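Local coordinates for DNA repair and recombination protein RadB (Thermococcus kodakarensis, PDB 2CVH) that probably takes part in DNA repair and homologous recombination, binding DNA and ATP as a RecA-like protein with very weak ATPase activity, at residues 66-70 and 212-216. Sequence-based numbering, arbitrary orientation.
Sequences AETRG and TERGI
Two chain reversals meet at the surface of this RecA-family protein: the C-terminal end of helix 59-67 and the hairpin turn joining edge strand 215-218 to strand 206-212. Thr68 and Arg214 lie closest, their CA atoms 5.5 Å apart.

Each is a type I turn that exploits glycine. Glu67 to Gly70 closes with Gly70 N to Glu67 O (2.6 Å), and Gly70, at phi/psi 53/44, is the C-prime residue of a Schellman motif. Thr212 to Gly215 makes a two-residue beta-hairpin, with Thr212 N to Gly215 O at 3.0 Å and Gly215 N to Thr212 O at 3.1 Å; at 115/-101, a CB on Gly215 would clash with the preceding carbonyl. In an ST turn, Thr212 OG1 accepts from Arg214 N (3.1 Å).

Two arginines reach across, both m, t, p for chi1 to chi3. Arg69's CA-to-CB bond points sideways, so its length is needed for NH1 to donate to Arg214 O (2.7 Å); its NH2 bonds weakly (3.3 Å) to a water that donates to Ile216 O (2.6 Å). Arg214 NE gives Thr68 O a weak bond (3.4 Å), and its NH1 forms a salt bridge with Glu217.

Thr68's CA-to-CB bond points toward the hairpin: CG2 presses on Arg214 CG (3.3 Å), while OG1 is hydrogen-bonded to Gln64 O. Ile216's points away, its side chain packing on helix 33-44 near Gly32 of the predicted ATP-binding P-loop.

Although Arg69 NH1 and Arg214 NE are like charges 4.6 Å apart, Arg69 NH1 to Arg214 O is the main polar link, the Arg214 NE bond merely supplements it, and Glu217 offsets some positive charge.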
ATOM      1  N   ALA A  66      -1.999  10.322  14.597  1.00 28.38           N
ATOM      2  CA  ALA A  66      -0.781  10.667  15.361  1.00 27.99           C
ATOM      3  C   ALA A  66      -1.126  11.076  16.804  1.00 24.53           C
ATOM      4  O   ALA A  66      -0.597  10.521  17.757  1.00 18.77           O
ATOM      5  CB  ALA A  66      -0.015  11.795  14.658  1.00 20.05           C
ATOM      6  N   GLU A  67      -2.066  12.008  16.944  1.00 26.71           N
ATOM      7  CA  GLU A  67      -2.482  12.502  18.247  1.00 31.72           C
ATOM      8  C   GLU A  67      -3.031  11.420  19.140  1.00 35.97           C
ATOM      9  O   GLU A  67      -2.559  11.265  20.267  1.00 34.85           O
ATOM     10  CB  GLU A  67      -3.555  13.576  18.102  1.00 32.28           C
ATOM     11  CG  GLU A  67      -3.048  14.917  17.694  1.00 31.00           C
ATOM     12  CD  GLU A  67      -4.168  15.858  17.388  1.00 35.53           C
ATOM     13  OE1 GLU A  67      -3.966  17.076  17.526  1.00 41.75           O
ATOM     14  OE2 GLU A  67      -5.254  15.393  16.990  1.00 40.05           O
ATOM     15  N   THR A  68      -4.020  10.678  18.632  1.00 38.13           N
ATOM     16  CA  THR A  68      -4.675   9.617  19.393  1.00 40.22           C
ATOM     17  C   THR A  68      -3.728   8.543  19.904  1.00 42.91           C
ATOM     18  O   THR A  68      -4.121   7.688  20.698  1.00 48.43           O
ATOM     19  CB  THR A  68      -5.799   8.932  18.608  1.00 40.80           C
ATOM     20  OG1 THR A  68      -6.539   9.903  17.862  1.00 44.03           O
ATOM     21  CG2 THR A  68      -6.756   8.306  19.582  1.00 46.29           C
ATOM     22  N   ARG A  69      -2.483   8.583  19.450  1.00 41.24           N
ATOM     23  CA  ARG A  69      -1.484   7.623  19.887  1.00 40.37           C
ATOM     24  C   ARG A  69      -0.352   8.412  20.579  1.00 41.04           C
ATOM     25  O   ARG A  69       0.752   7.901  20.795  1.00 42.18           O
ATOM     26  CB  ARG A  69      -1.016   6.818  18.653  1.00 40.30           C
ATOM     27  CG  ARG A  69      -2.225   6.184  17.897  1.00 39.18           C
ATOM     28  CD  ARG A  69      -1.927   5.685  16.472  1.00 37.96           C
ATOM     29  NE  ARG A  69      -1.329   4.359  16.495  1.00 38.09           N
ATOM     30  CZ  ARG A  69      -2.000   3.227  16.326  1.00 37.05           C
ATOM     31  NH1 ARG A  69      -3.302   3.248  16.084  1.00 34.09           N
ATOM     32  NH2 ARG A  69      -1.384   2.066  16.539  1.00 39.07           N
ATOM     33  N   GLY A  70      -0.682   9.648  20.969  1.00 42.48           N
ATOM     34  CA  GLY A  70       0.243  10.569  21.620  1.00 39.76           C
ATOM     35  C   GLY A  70       1.552  10.808  20.890  1.00 40.69           C
ATOM     36  O   GLY A  70       2.584  10.935  21.544  1.00 43.49           O
ATOM     37  N   THR A 212     -10.744   2.599  13.322  1.00 18.69           N
ATOM     38  CA  THR A 212     -11.190   3.466  14.402  1.00 21.81           C
ATOM     39  C   THR A 212     -10.583   4.861  14.241  1.00 24.09           C
ATOM     40  O   THR A 212      -9.936   5.157  13.241  1.00 23.59           O
ATOM     41  CB  THR A 212     -10.750   2.942  15.761  1.00 21.95           C
ATOM     42  OG1 THR A 212      -9.325   3.093  15.891  1.00 25.26           O
ATOM     43  CG2 THR A 212     -11.142   1.488  15.925  1.00 21.73           C
ATOM     44  N   GLU A 213     -10.796   5.712  15.239  1.00 26.35           N
ATOM     45  CA  GLU A 213     -10.257   7.059  15.216  1.00 27.49           C
ATOM     46  C   GLU A 213      -8.741   7.004  15.299  1.00 24.60           C
ATOM     47  O   GLU A 213      -8.070   7.906  14.801  1.00 26.09           O
ATOM     48  CB  GLU A 213     -10.808   7.877  16.382  1.00 31.64           C
ATOM     49  CG  GLU A 213     -12.175   8.475  16.114  1.00 40.84           C
ATOM     50  CD  GLU A 213     -13.332   7.531  16.422  1.00 48.72           C
ATOM     51  OE1 GLU A 213     -14.202   7.930  17.227  1.00 51.61           O
ATOM     52  OE2 GLU A 213     -13.387   6.405  15.870  1.00 49.55           O
ATOM     53  N   ARG A 214      -8.209   5.932  15.898  1.00 22.56           N
ATOM     54  CA  ARG A 214      -6.765   5.768  16.045  1.00 20.69           C
ATOM     55  C   ARG A 214      -6.088   5.182  14.812  1.00 22.54           C
ATOM     56  O   ARG A 214      -4.875   4.970  14.823  1.00 28.12           O
ATOM     57  CB  ARG A 214      -6.430   4.873  17.227  1.00 18.46           C
ATOM     58  CG  ARG A 214      -7.173   5.202  18.482  1.00 24.42           C
ATOM     59  CD  ARG A 214      -6.699   4.339  19.647  1.00 29.28           C
ATOM     60  NE  ARG A 214      -5.293   4.580  19.967  1.00 34.53           N
ATOM     61  CZ  ARG A 214      -4.493   3.679  20.524  1.00 37.35           C
ATOM     62  NH1 ARG A 214      -4.964   2.477  20.829  1.00 42.55           N
ATOM     63  NH2 ARG A 214      -3.213   3.962  20.742  1.00 37.62           N
ATOM     64  N   GLY A 215      -6.856   4.915  13.760  1.00 19.90           N
ATOM     65  CA  GLY A 215      -6.297   4.330  12.551  1.00 15.73           C
ATOM     66  C   GLY A 215      -6.872   2.935  12.347  1.00 19.43           C
ATOM     67  O   GLY A 215      -8.028   2.768  11.947  1.00 16.11           O
ATOM     68  N   ILE A 216      -6.093   1.926  12.693  1.00 17.63           N
ATOM     69  CA  ILE A 216      -6.512   0.543  12.550  1.00 16.78           C
ATOM     70  C   ILE A 216      -6.134  -0.161  13.821  1.00 15.83           C
ATOM     71  O   ILE A 216      -5.036   0.007  14.341  1.00 14.15           O
ATOM     72  CB  ILE A 216      -5.858  -0.116  11.315  1.00 21.46           C
ATOM     73  CG1 ILE A 216      -6.728   0.169  10.080  1.00 22.27           C
ATOM     74  CG2 ILE A 216      -5.674  -1.615  11.535  1.00 22.89           C
ATOM     75  CD1 ILE A 216      -6.074  -0.181   8.771  1.00 27.51           C
TER
HETATM   76  O   HOH W   1      -3.380  -0.600  16.269  1.00 23.21           O